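Local atomic coordinates of ARF-like GTPase (Chlamydomonas reinhardtii, PDB entry 4M9Q), a protein that belongs to the ADP-ribosylation factor family of small P-loop GTPases and binds phosphoaminophosphonic acid-guanylate ester and a magnesium ion. Residues Y77-A82 and E88-T93; I108-N113 and L130-C135; T19-I24 and N39-N44. One frame throughout, in Å; residues are numbered along the deposited sequence.

Interaction 1: Y77-A82 and E88-T93; sequences YVVDAA and EESKMT
Y77 and S90 join strand and helix through their hydroxyls: Y77 OH lies 2.9 Å from S90 OG in a hydrogen bond that either group could donate. S90 OG comes to the edge of the tyrosine ring, near its plane, and also sits 3.2 Å from Y77 CE2. With CG anti to the backbone N (chi1 -165°), the tyrosine ring extends from the strand toward the helix, where T93 flanks its hydroxyl, T93 CB lying 3.6 Å from Y77 OH. V79 adds a looser van der Waals approach, its CG2 4.0 Å from S90 OG.

The serine oxygen has a second task. A water 2.6 Å from S90 OG donates to the backbone O of V78 at 2.8 Å, so the helix is tied to the strand backbone as well as to the tyrosine. T93 is held in turn by its own helix: its OG1, lying beside its backbone N (chi1 -66°), donates to E89 O, while T93 N reaches that same carbonyl oxygen from the opposite face. This leaves CB and CG2 of T93 as the atoms that meet Y77 OH. Further out, E89 forms salt bridges with R62 and R86, and D80 OD1 accepts from A82 N in an Asx turn where the strand ends.

The axes of strand 77-80 and helix 88-93 run almost antiparallel, at 168°, and approach to 9.8 Å. Such packing is expected of the first two elements of a beta-alpha-beta crossover, here strand 74-80 and helix 87-99 leading to strand 108-113, in the P-loop GTPase fold.

Interaction 2: I108-N113 and L130-C135; sequences ICIFAN and LGLATC. With GNP (phosphoaminophosphonic acid-guanylate ester), chain D.
Next to I110, which reaches across to L130 and L132, the ring of F111 has C109 SG on one face, 3.6 Å above its plane and offset toward the rim. The other flat group of the strand, the N113 amide, stands by the base of the bound phosphoaminophosphonic acid-guanylate ester: N113 ND2 lies 3.3 Å from GNP N7, and N113 OD1 is at the same distance from GNP O6. N113 CG, anti to its own N (chi1 -168°), carries the amide toward the base, where it is held at both ends, ND2 donating to A15 O and OD1 accepting from A146 N. It thereby ties together two loops of the pocket. N113 opens the sequence NKQD, the base-recognition motif of this family, whose D116 is hydrogen-bonded to the ligand.

The contact itself is apolar and buried. I110 and L132 meet tip to tip, I110 CD1 lying a close 3.3 Å from L132 CD1 and 3.8 Å from L132 CD2. The second branch of the isoleucine, CG2, passes L130 running the other way, with 3.9 Å between I110 CG2 and L130 CD1. One residue thus engages two leucines with separate methyls. Between the leucines G131 has positive phi and ends the preceding helix in a Schellman motif; the turn beyond is closed by a bond from C135 N to L132 O, 3.1 Å long.

Helix 87-99 flanks this cluster, with M94 touching both leucines and S90 touching L130. On the sheet, L130 also rests on V79 of strand 74-80, while L132 packs on H139 and V141 of the outermost strand, 139-143.

Interaction 3: T19-I24 and N39-N44; sequences TLLNSI and NSTTLN. With GNP (phosphoaminophosphonic acid-guanylate ester), chain D.
Two residues before L21, which packs on T41, T19 grips one phosphate oxygen of phosphoaminophosphonic acid-guanylate ester twice. T19 OG1 donates to GNP O2A at 2.7 Å, and T19 N donates to the same GNP O2A at 2.8 Å with an N-H...O angle of 160°. The hydroxyl can share the acceptor with the amide because OG1 is placed beside the backbone N (chi1 -50°); CG2 points instead toward the base, 4.0 Å from GNP C8. T19 directly follows the P-loop residues G16, K17 and T18, all hydrogen-bonded to the ligand, and T18 is also part of the magnesium site.

Farther along the helix the contact with the strand is apolar. L21 and T41 reach toward each other tip to tip, L21 CD2 meeting T41 CG2 at 3.5 Å; the leucine has CG anti to its backbone N (chi1 -170°), which carries its branches out to the strand. One helical turn on, I24 and L43 cross at about a right angle. Here I24 CG2 rests against both branches of the leucine, 3.7 Å from L43 CD1 and 3.9 Å from L43 CD2. No hydrogen bond links the two segments, so helix and strand are joined through two methyl contacts a turn apart.

Strand 38-45, outermost in the sheet, pairs with strand 48-55, whose V52 and D54 also touch L21. Helix 157-190 adjoins the I24-L43 end of the contact, with L158 against I24 and L162 against L43.

In the fold
Following the chain, interaction 3 comes first: helix 17-24 meets strand 38-45, closing the 13-residue loop 25-37 that contains T35 of the magnesium site. Interaction 1 then closes the short six-residue link between strand 74-80 and helix 87-99, and interaction 2 closes the longer excursion from strand 108-113 through helix 123-129. The three are in series, neither nested nor crossed. Interactions 1 and 2 adjoin, their strands hydrogen-bonded side by side. The centre of interaction 3 lies about 20 Å from that of interaction 1 and about 21 Å from that of interaction 2, yet L20 reaches V78 and F111, linking its helix to strands 74-80 and 108-113. Interactions 2 and 3 both touch the bound ligand.

Interaction 1: Y77-A82 and E88-T93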
loop_
_atom_site.group_PDB
_atom_site.type_symbol
_atom_site.label_atom_id
_atom_site.label_comp_id
_atom_site.label_asym_id
_atom_site.label_seq_id
_atom_site.Cartn_x
_atom_site.Cartn_y
_atom_site.Cartn_z
ATOM N N TYR A 77 2.581 1.081 -0.862
ATOM C CA TYR A 77 2.556 1.681 -2.162
ATOM C C TYR A 77 3.398 0.830 -3.114
ATOM O O TYR A 77 4.561 0.539 -2.823
ATOM C CB TYR A 77 3.093 3.081 -2.081
ATOM C CG TYR A 77 2.774 3.909 -3.314
ATOM C CD1 TYR A 77 1.549 4.493 -3.467
ATOM C CD2 TYR A 77 3.718 4.084 -4.319
ATOM C CE1 TYR A 77 1.264 5.216 -4.591
ATOM C CE2 TYR A 77 3.431 4.795 -5.444
ATOM C CZ TYR A 77 2.201 5.360 -5.572
ATOM O OH TYR A 77 1.936 6.095 -6.677
ATOM N N VAL A 78 2.821 0.388 -4.224
ATOM C CA VAL A 78 3.480 -0.504 -5.140
ATOM C C VAL A 78 3.791 0.252 -6.414
ATOM O O VAL A 78 2.941 0.954 -6.984
ATOM C CB VAL A 78 2.578 -1.710 -5.458
ATOM C CG1 VAL A 78 3.312 -2.745 -6.323
ATOM C CG2 VAL A 78 2.075 -2.385 -4.173
ATOM N N VAL A 79 5.036 0.099 -6.882
ATOM C CA VAL A 79 5.500 0.735 -8.092
ATOM C C VAL A 79 5.926 -0.355 -9.037
ATOM O O VAL A 79 6.557 -1.334 -8.621
ATOM C CB VAL A 79 6.730 1.604 -7.824
ATOM C CG1 VAL A 79 7.208 2.267 -9.112
ATOM C CG2 VAL A 79 6.399 2.668 -6.816
ATOM N N ASP A 80 5.608 -0.186 -10.323
ATOM C CA ASP A 80 6.154 -1.104 -11.333
ATOM C C ASP A 80 7.556 -0.611 -11.586
ATOM O O ASP A 80 7.743 0.403 -12.277
ATOM C CB ASP A 80 5.290 -1.104 -12.598
ATOM C CG ASP A 80 5.781 -2.064 -13.691
ATOM O OD1 ASP A 80 6.914 -2.607 -13.593
ATOM O OD2 ASP A 80 5.027 -2.230 -14.720
ATOM N N ALA A 81 8.523 -1.332 -11.027
ATOM C CA ALA A 81 9.894 -0.899 -11.071
ATOM C C ALA A 81 10.471 -1.021 -12.476
ATOM O O ALA A 81 11.536 -0.453 -12.744
ATOM C CB ALA A 81 10.754 -1.685 -10.062
ATOM N N ALA A 82 9.787 -1.768 -13.345
ATOM C CA ALA A 82 10.282 -2.086 -14.688
ATOM C C ALA A 82 9.679 -1.176 -15.713
ATOM O O ALA A 82 9.897 -1.396 -16.889
ATOM C CB ALA A 82 9.994 -3.531 -15.081
ATOM N N GLU A 88 7.169 9.290 -12.931
ATOM C CA GLU A 88 6.759 10.650 -12.604
ATOM C C GLU A 88 5.284 10.717 -12.210
ATOM O O GLU A 88 4.958 11.450 -11.275
ATOM C CB GLU A 88 7.077 11.637 -13.721
ATOM C CG GLU A 88 7.052 13.086 -13.252
ATOM C CD GLU A 88 8.331 13.496 -12.546
ATOM O OE1 GLU A 88 9.225 12.643 -12.410
ATOM O OE2 GLU A 88 8.448 14.665 -12.126
ATOM N N GLU A 89 4.392 9.969 -12.877
ATOM C CA GLU A 89 3.001 9.977 -12.428
ATOM C C GLU A 89 2.831 9.234 -11.098
ATOM O O GLU A 89 1.975 9.602 -10.290
ATOM C CB GLU A 89 1.959 9.514 -13.446
ATOM C CG GLU A 89 2.015 8.104 -13.904
ATOM C CD GLU A 89 0.703 7.635 -14.555
ATOM O OE1 GLU A 89 -0.418 7.856 -14.018
ATOM O OE2 GLU A 89 0.792 7.011 -15.641
ATOM N N SER A 90 3.654 8.223 -10.862
ATOM C CA SER A 90 3.572 7.528 -9.593
ATOM C C SER A 90 4.021 8.494 -8.500
ATOM O O SER A 90 3.421 8.524 -7.435
ATOM C CB SER A 90 4.416 6.247 -9.590
ATOM O OG SER A 90 4.010 5.362 -8.545
ATOM N N LYS A 91 5.055 9.279 -8.771
ATOM C CA LYS A 91 5.498 10.304 -7.844
ATOM C C LYS A 91 4.379 11.336 -7.538
ATOM O O LYS A 91 4.171 11.723 -6.379
ATOM C CB LYS A 91 6.763 10.983 -8.397
ATOM C CG LYS A 91 7.302 12.171 -7.602
ATOM C CD LYS A 91 8.498 12.814 -8.321
ATOM C CE LYS A 91 8.808 14.211 -7.813
ATOM N NZ LYS A 91 9.634 15.003 -8.763
ATOM N N MET A 92 3.670 11.799 -8.563
ATOM C CA MET A 92 2.632 12.800 -8.343
ATOM C C MET A 92 1.491 12.145 -7.575
ATOM O O MET A 92 0.836 12.770 -6.743
ATOM C CB MET A 92 2.111 13.376 -9.657
ATOM C CG MET A 92 3.138 14.192 -10.437
ATOM S SD MET A 92 2.440 15.130 -11.826
ATOM C CE MET A 92 0.865 14.301 -12.163
ATOM N N THR A 93 1.253 10.872 -7.853
ATOM C CA THR A 93 0.138 10.176 -7.232
ATOM C C THR A 93 0.402 9.957 -5.738
ATOM O O THR A 93 -0.479 10.150 -4.878
ATOM C CB THR A 93 -0.098 8.842 -7.940
ATOM O OG1 THR A 93 -0.538 9.105 -9.276
ATOM C CG2 THR A 93 -1.130 8.101 -7.277
HETATM O O HOH W 1 2.794 3.043 -8.793
#

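Interaction 2: I108-N113 and L130-C135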
loop_
_atom_site.group_PDB
_atom_site.type_symbol
_atom_site.label_atom_id
_atom_site.label_comp_id
_atom_site.label_asym_id
_atom_site.label_seq_id
_atom_site.Cartn_x
_atom_site.Cartn_y
_atom_site.Cartn_z
ATOM N N ILE A 108 4.796 4.181 5.141
ATOM C CA ILE A 108 4.604 3.688 3.774
ATOM C C ILE A 108 5.625 2.591 3.447
ATOM O O ILE A 108 6.842 2.762 3.542
ATOM C CB ILE A 108 4.853 4.728 2.687
ATOM C CG1 ILE A 108 4.544 6.131 3.115
ATOM C CG2 ILE A 108 3.984 4.444 1.456
ATOM C CD1 ILE A 108 3.140 6.276 3.422
ATOM N N CYS A 109 5.132 1.440 3.073
ATOM C CA CYS A 109 5.985 0.391 2.615
ATOM C C CYS A 109 5.918 0.447 1.080
ATOM O O CYS A 109 4.873 0.304 0.513
ATOM C CB CYS A 109 5.475 -0.921 3.144
ATOM S SG CYS A 109 6.293 -2.317 2.412
ATOM N N ILE A 110 7.028 0.741 0.430
ATOM C CA ILE A 110 7.042 0.909 -0.987
ATOM C C ILE A 110 7.637 -0.342 -1.587
ATOM O O ILE A 110 8.772 -0.711 -1.272
ATOM C CB ILE A 110 7.882 2.140 -1.382
ATOM C CG1 ILE A 110 7.268 3.401 -0.734
ATOM C CG2 ILE A 110 7.949 2.288 -2.908
ATOM C CD1 ILE A 110 8.219 4.537 -0.481
ATOM N N PHE A 111 6.875 -1.027 -2.427
ATOM C CA PHE A 111 7.403 -2.206 -3.086
ATOM C C PHE A 111 7.837 -1.866 -4.496
ATOM O O PHE A 111 7.063 -1.417 -5.309
ATOM C CB PHE A 111 6.360 -3.299 -3.118
ATOM C CG PHE A 111 6.194 -4.029 -1.816
ATOM C CD1 PHE A 111 7.197 -4.764 -1.329
ATOM C CD2 PHE A 111 4.995 -4.028 -1.147
ATOM C CE1 PHE A 111 7.049 -5.477 -0.150
ATOM C CE2 PHE A 111 4.809 -4.753 0.027
ATOM C CZ PHE A 111 5.844 -5.461 0.541
ATOM N N ALA A 112 9.108 -2.053 -4.776
ATOM C CA ALA A 112 9.634 -1.833 -6.131
ATOM C C ALA A 112 9.414 -3.144 -6.862
ATOM O O ALA A 112 10.299 -3.996 -6.896
ATOM C CB ALA A 112 11.128 -1.489 -6.100
ATOM N N ASN A 113 8.228 -3.303 -7.414
ATOM C CA ASN A 113 7.778 -4.592 -7.942
ATOM C C ASN A 113 8.322 -4.942 -9.350
ATOM O O ASN A 113 8.845 -4.107 -10.079
ATOM C CB ASN A 113 6.255 -4.634 -7.925
ATOM C CG ASN A 113 5.710 -6.014 -8.179
ATOM O OD1 ASN A 113 6.281 -7.029 -7.722
ATOM N ND2 ASN A 113 4.623 -6.081 -8.927
ATOM N N LEU A 130 10.474 8.364 -7.106
ATOM C CA LEU A 130 9.275 8.746 -6.342
ATOM C C LEU A 130 9.499 9.994 -5.510
ATOM O O LEU A 130 8.581 10.443 -4.789
ATOM C CB LEU A 130 8.772 7.620 -5.455
ATOM C CG LEU A 130 8.139 6.442 -6.169
ATOM C CD1 LEU A 130 7.664 5.467 -5.108
ATOM C CD2 LEU A 130 6.985 6.856 -7.041
ATOM N N GLY A 131 10.686 10.581 -5.647
ATOM C CA GLY A 131 10.980 11.870 -4.990
ATOM C C GLY A 131 10.789 11.776 -3.483
ATOM O O GLY A 131 10.144 12.622 -2.859
ATOM N N LEU A 132 11.354 10.714 -2.927
ATOM C CA LEU A 132 11.154 10.352 -1.550
ATOM C C LEU A 132 12.192 11.027 -0.685
ATOM O O LEU A 132 12.078 11.042 0.537
ATOM C CB LEU A 132 11.220 8.818 -1.365
ATOM C CG LEU A 132 10.118 7.927 -1.976
ATOM C CD1 LEU A 132 10.499 6.468 -1.763
ATOM C CD2 LEU A 132 8.735 8.193 -1.409
ATOM N N ALA A 133 13.210 11.593 -1.305
ATOM C CA ALA A 133 14.171 12.383 -0.548
ATOM C C ALA A 133 13.445 13.427 0.358
ATOM O O ALA A 133 13.947 13.791 1.439
ATOM C CB ALA A 133 15.148 13.052 -1.502
ATOM N N THR A 134 12.257 13.883 -0.072
ATOM C CA THR A 134 11.555 14.985 0.612
ATOM C C THR A 134 10.342 14.511 1.379
ATOM O O THR A 134 9.726 15.285 2.104
ATOM C CB THR A 134 11.091 16.080 -0.369
ATOM O OG1 THR A 134 10.115 15.537 -1.249
ATOM C CG2 THR A 134 12.240 16.598 -1.179
ATOM N N CYS A 135 9.999 13.240 1.225
ATOM C CA CYS A 135 8.892 12.638 1.977
ATOM C C CYS A 135 9.212 12.608 3.472
ATOM O O CYS A 135 10.334 12.253 3.854
ATOM C CB CYS A 135 8.715 11.223 1.474
ATOM S SG CYS A 135 7.354 10.305 2.253
HETATM P PG GNP D . -5.084 -2.217 -11.050
HETATM O O1G GNP D . -6.037 -3.337 -10.370
HETATM O O2G GNP D . -4.609 -1.157 -9.997
HETATM O O3G GNP D . -5.840 -1.668 -12.274
HETATM N N3B GNP D . -3.644 -3.008 -11.482
HETATM P PB GNP D . -2.850 -3.906 -10.291
HETATM O O1B GNP D . -3.870 -4.626 -9.268
HETATM O O2B GNP D . -1.900 -2.958 -9.613
HETATM O O3A GNP D . -2.030 -4.931 -11.186
HETATM P PA GNP D . -2.121 -6.519 -11.192
HETATM O O1A GNP D . -3.441 -6.735 -11.824
HETATM O O2A GNP D . -1.791 -6.995 -9.821
HETATM O "O5'" GNP D . -0.907 -6.814 -12.187
HETATM C "C5'" GNP D . -0.836 -6.108 -13.449
HETATM C "C4'" GNP D . -0.088 -6.963 -14.506
HETATM O "O4'" GNP D . 1.252 -7.126 -14.020
HETATM C "C3'" GNP D . -0.586 -8.397 -14.615
HETATM O "O3'" GNP D . -0.231 -9.011 -15.852
HETATM C "C2'" GNP D . 0.238 -9.139 -13.619
HETATM O "O2'" GNP D . 0.384 -10.505 -13.873
HETATM C "C1'" GNP D . 1.571 -8.493 -13.833
HETATM N N9 GNP D . 2.535 -8.629 -12.738
HETATM C C8 GNP D . 2.275 -8.380 -11.456
HETATM N N7 GNP D . 3.380 -8.531 -10.712
HETATM C C5 GNP D . 4.367 -8.905 -11.532
HETATM C C6 GNP D . 5.786 -9.249 -11.333
HETATM O O6 GNP D . 6.313 -9.235 -10.205
HETATM N N1 GNP D . 6.484 -9.557 -12.405
HETATM C C2 GNP D . 5.943 -9.581 -13.663
HETATM N N2 GNP D . 6.755 -9.930 -14.664
HETATM N N3 GNP D . 4.646 -9.281 -13.933
HETATM C C4 GNP D . 3.815 -8.970 -12.881
#

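Interaction 3: T19-I24 and N39-N44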
loop_
_atom_site.group_PDB
_atom_site.type_symbol
_atom_site.label_atom_id
_atom_site.label_comp_id
_atom_site.label_asym_id
_atom_site.label_seq_id
_atom_site.Cartn_x
_atom_site.Cartn_y
_atom_site.Cartn_z
ATOM N N THR A 19 -1.916 -8.717 -7.578
ATOM C CA THR A 19 -1.043 -9.900 -7.606
ATOM C C THR A 19 -0.247 -10.000 -6.302
ATOM O O THR A 19 -0.043 -11.057 -5.749
ATOM C CB THR A 19 -0.095 -9.838 -8.802
ATOM O OG1 THR A 19 -0.856 -9.557 -9.999
ATOM C CG2 THR A 19 0.692 -11.176 -8.996
ATOM N N LEU A 20 0.174 -8.861 -5.791
ATOM C CA LEU A 20 0.941 -8.831 -4.563
ATOM C C LEU A 20 0.070 -9.264 -3.393
ATOM O O LEU A 20 0.441 -10.093 -2.576
ATOM C CB LEU A 20 1.514 -7.447 -4.361
ATOM C CG LEU A 20 2.494 -7.339 -3.207
ATOM C CD1 LEU A 20 3.582 -6.333 -3.593
ATOM C CD2 LEU A 20 1.730 -6.953 -1.948
ATOM N N LEU A 21 -1.148 -8.787 -3.367
ATOM C CA LEU A 21 -2.055 -9.218 -2.327
ATOM C C LEU A 21 -2.307 -10.701 -2.349
ATOM O O LEU A 21 -2.246 -11.331 -1.314
ATOM C CB LEU A 21 -3.382 -8.512 -2.459
ATOM C CG LEU A 21 -4.268 -8.766 -1.245
ATOM C CD1 LEU A 21 -3.417 -8.531 0.019
ATOM C CD2 LEU A 21 -5.525 -7.920 -1.299
ATOM N N ASN A 22 -2.618 -11.260 -3.516
ATOM C CA ASN A 22 -2.729 -12.697 -3.670
ATOM C C ASN A 22 -1.484 -13.390 -3.157
ATOM O O ASN A 22 -1.579 -14.256 -2.316
ATOM C CB ASN A 22 -2.999 -13.123 -5.133
ATOM C CG ASN A 22 -4.368 -12.658 -5.641
ATOM O OD1 ASN A 22 -5.290 -12.356 -4.848
ATOM N ND2 ASN A 22 -4.503 -12.559 -6.954
ATOM N N SER A 23 -0.311 -12.989 -3.610
ATOM C CA SER A 23 0.913 -13.704 -3.255
ATOM C C SER A 23 1.238 -13.603 -1.786
ATOM O O SER A 23 1.869 -14.478 -1.223
ATOM C CB SER A 23 2.083 -13.179 -4.081
ATOM O OG SER A 23 1.911 -13.591 -5.439
ATOM N N ILE A 24 0.817 -12.517 -1.160
ATOM C CA ILE A 24 1.107 -12.329 0.258
ATOM C C ILE A 24 0.246 -13.255 1.108
ATOM O O ILE A 24 0.678 -13.668 2.189
ATOM C CB ILE A 24 0.976 -10.860 0.664
ATOM C CG1 ILE A 24 2.064 -10.448 1.603
ATOM C CG2 ILE A 24 -0.343 -10.570 1.301
ATOM C CD1 ILE A 24 2.229 -8.944 1.594
ATOM N N ASN A 39 -10.600 -5.133 -3.659
ATOM C CA ASN A 39 -10.506 -6.421 -3.001
ATOM C C ASN A 39 -10.102 -6.137 -1.548
ATOM O O ASN A 39 -9.411 -5.169 -1.269
ATOM C CB ASN A 39 -9.434 -7.251 -3.726
ATOM C CG ASN A 39 -9.682 -7.348 -5.252
ATOM O OD1 ASN A 39 -10.739 -7.790 -5.695
ATOM N ND2 ASN A 39 -8.687 -6.966 -6.047
ATOM N N SER A 40 -10.498 -6.998 -0.631
ATOM C CA SER A 40 -10.336 -6.789 0.808
ATOM C C SER A 40 -9.989 -8.121 1.368
ATOM O O SER A 40 -10.700 -9.070 1.119
ATOM C CB SER A 40 -11.685 -6.330 1.379
ATOM O OG SER A 40 -11.768 -6.333 2.781
ATOM N N THR A 41 -8.921 -8.223 2.138
ATOM C CA THR A 41 -8.674 -9.458 2.871
ATOM C C THR A 41 -7.981 -9.182 4.208
ATOM O O THR A 41 -7.653 -8.056 4.523
ATOM C CB THR A 41 -7.864 -10.421 2.006
ATOM O OG1 THR A 41 -6.565 -10.612 2.551
ATOM C CG2 THR A 41 -7.702 -9.836 0.639
ATOM N N THR A 42 -7.769 -10.244 4.965
ATOM C CA THR A 42 -7.212 -10.175 6.280
ATOM C C THR A 42 -6.002 -11.074 6.393
ATOM O O THR A 42 -5.989 -12.152 5.838
ATOM C CB THR A 42 -8.253 -10.563 7.311
ATOM O OG1 THR A 42 -9.206 -9.498 7.425
ATOM C CG2 THR A 42 -7.584 -10.810 8.662
ATOM N N LEU A 43 -4.964 -10.565 7.051
ATOM C CA LEU A 43 -3.697 -11.251 7.206
ATOM C C LEU A 43 -3.352 -11.306 8.676
ATOM O O LEU A 43 -3.700 -10.407 9.419
ATOM C CB LEU A 43 -2.531 -10.439 6.552
ATOM C CG LEU A 43 -2.577 -10.116 5.079
ATOM C CD1 LEU A 43 -1.305 -9.425 4.667
ATOM C CD2 LEU A 43 -2.756 -11.362 4.250
ATOM N N ASN A 44 -2.543 -12.282 9.050
ATOM C CA ASN A 44 -1.915 -12.318 10.369
ATOM C C ASN A 44 -0.428 -11.975 10.270
ATOM O O ASN A 44 0.245 -12.422 9.370
ATOM C CB ASN A 44 -2.119 -13.688 10.960
ATOM C CG ASN A 44 -3.556 -13.944 11.270
ATOM O OD1 ASN A 44 -4.289 -13.005 11.570
ATOM N ND2 ASN A 44 -3.980 -15.190 11.195
HETATM P PG GNP D . -5.084 -2.217 -11.050
HETATM O O1G GNP D . -6.037 -3.337 -10.370
HETATM O O2G GNP D . -4.609 -1.157 -9.997
HETATM O O3G GNP D . -5.840 -1.668 -12.274
HETATM N N3B GNP D . -3.644 -3.008 -11.482
HETATM P PB GNP D . -2.850 -3.906 -10.291
HETATM O O1B GNP D . -3.870 -4.626 -9.268
HETATM O O2B GNP D . -1.900 -2.958 -9.613
HETATM O O3A GNP D . -2.030 -4.931 -11.186
HETATM P PA GNP D . -2.121 -6.519 -11.192
HETATM O O1A GNP D . -3.441 -6.735 -11.824
HETATM O O2A GNP D . -1.791 -6.995 -9.821
HETATM O "O5'" GNP D . -0.907 -6.814 -12.187
HETATM C "C5'" GNP D . -0.836 -6.108 -13.449
HETATM C "C4'" GNP D . -0.088 -6.963 -14.506
HETATM O "O4'" GNP D . 1.252 -7.126 -14.020
HETATM C "C3'" GNP D . -0.586 -8.397 -14.615
HETATM O "O3'" GNP D . -0.231 -9.011 -15.852
HETATM C "C2'" GNP D . 0.238 -9.139 -13.619
HETATM O "O2'" GNP D . 0.384 -10.505 -13.873
HETATM C "C1'" GNP D . 1.571 -8.493 -13.833
HETATM N N9 GNP D . 2.535 -8.629 -12.738
HETATM C C8 GNP D . 2.275 -8.380 -11.456
HETATM N N7 GNP D . 3.380 -8.531 -10.712
HETATM C C5 GNP D . 4.367 -8.905 -11.532
HETATM C C6 GNP D . 5.786 -9.249 -11.333
HETATM O O6 GNP D . 6.313 -9.235 -10.205
HETATM N N1 GNP D . 6.484 -9.557 -12.405
HETATM C C2 GNP D . 5.943 -9.581 -13.663
HETATM N N2 GNP D . 6.755 -9.930 -14.664
HETATM N N3 GNP D . 4.646 -9.281 -13.933
HETATM C C4 GNP D . 3.815 -8.970 -12.881
#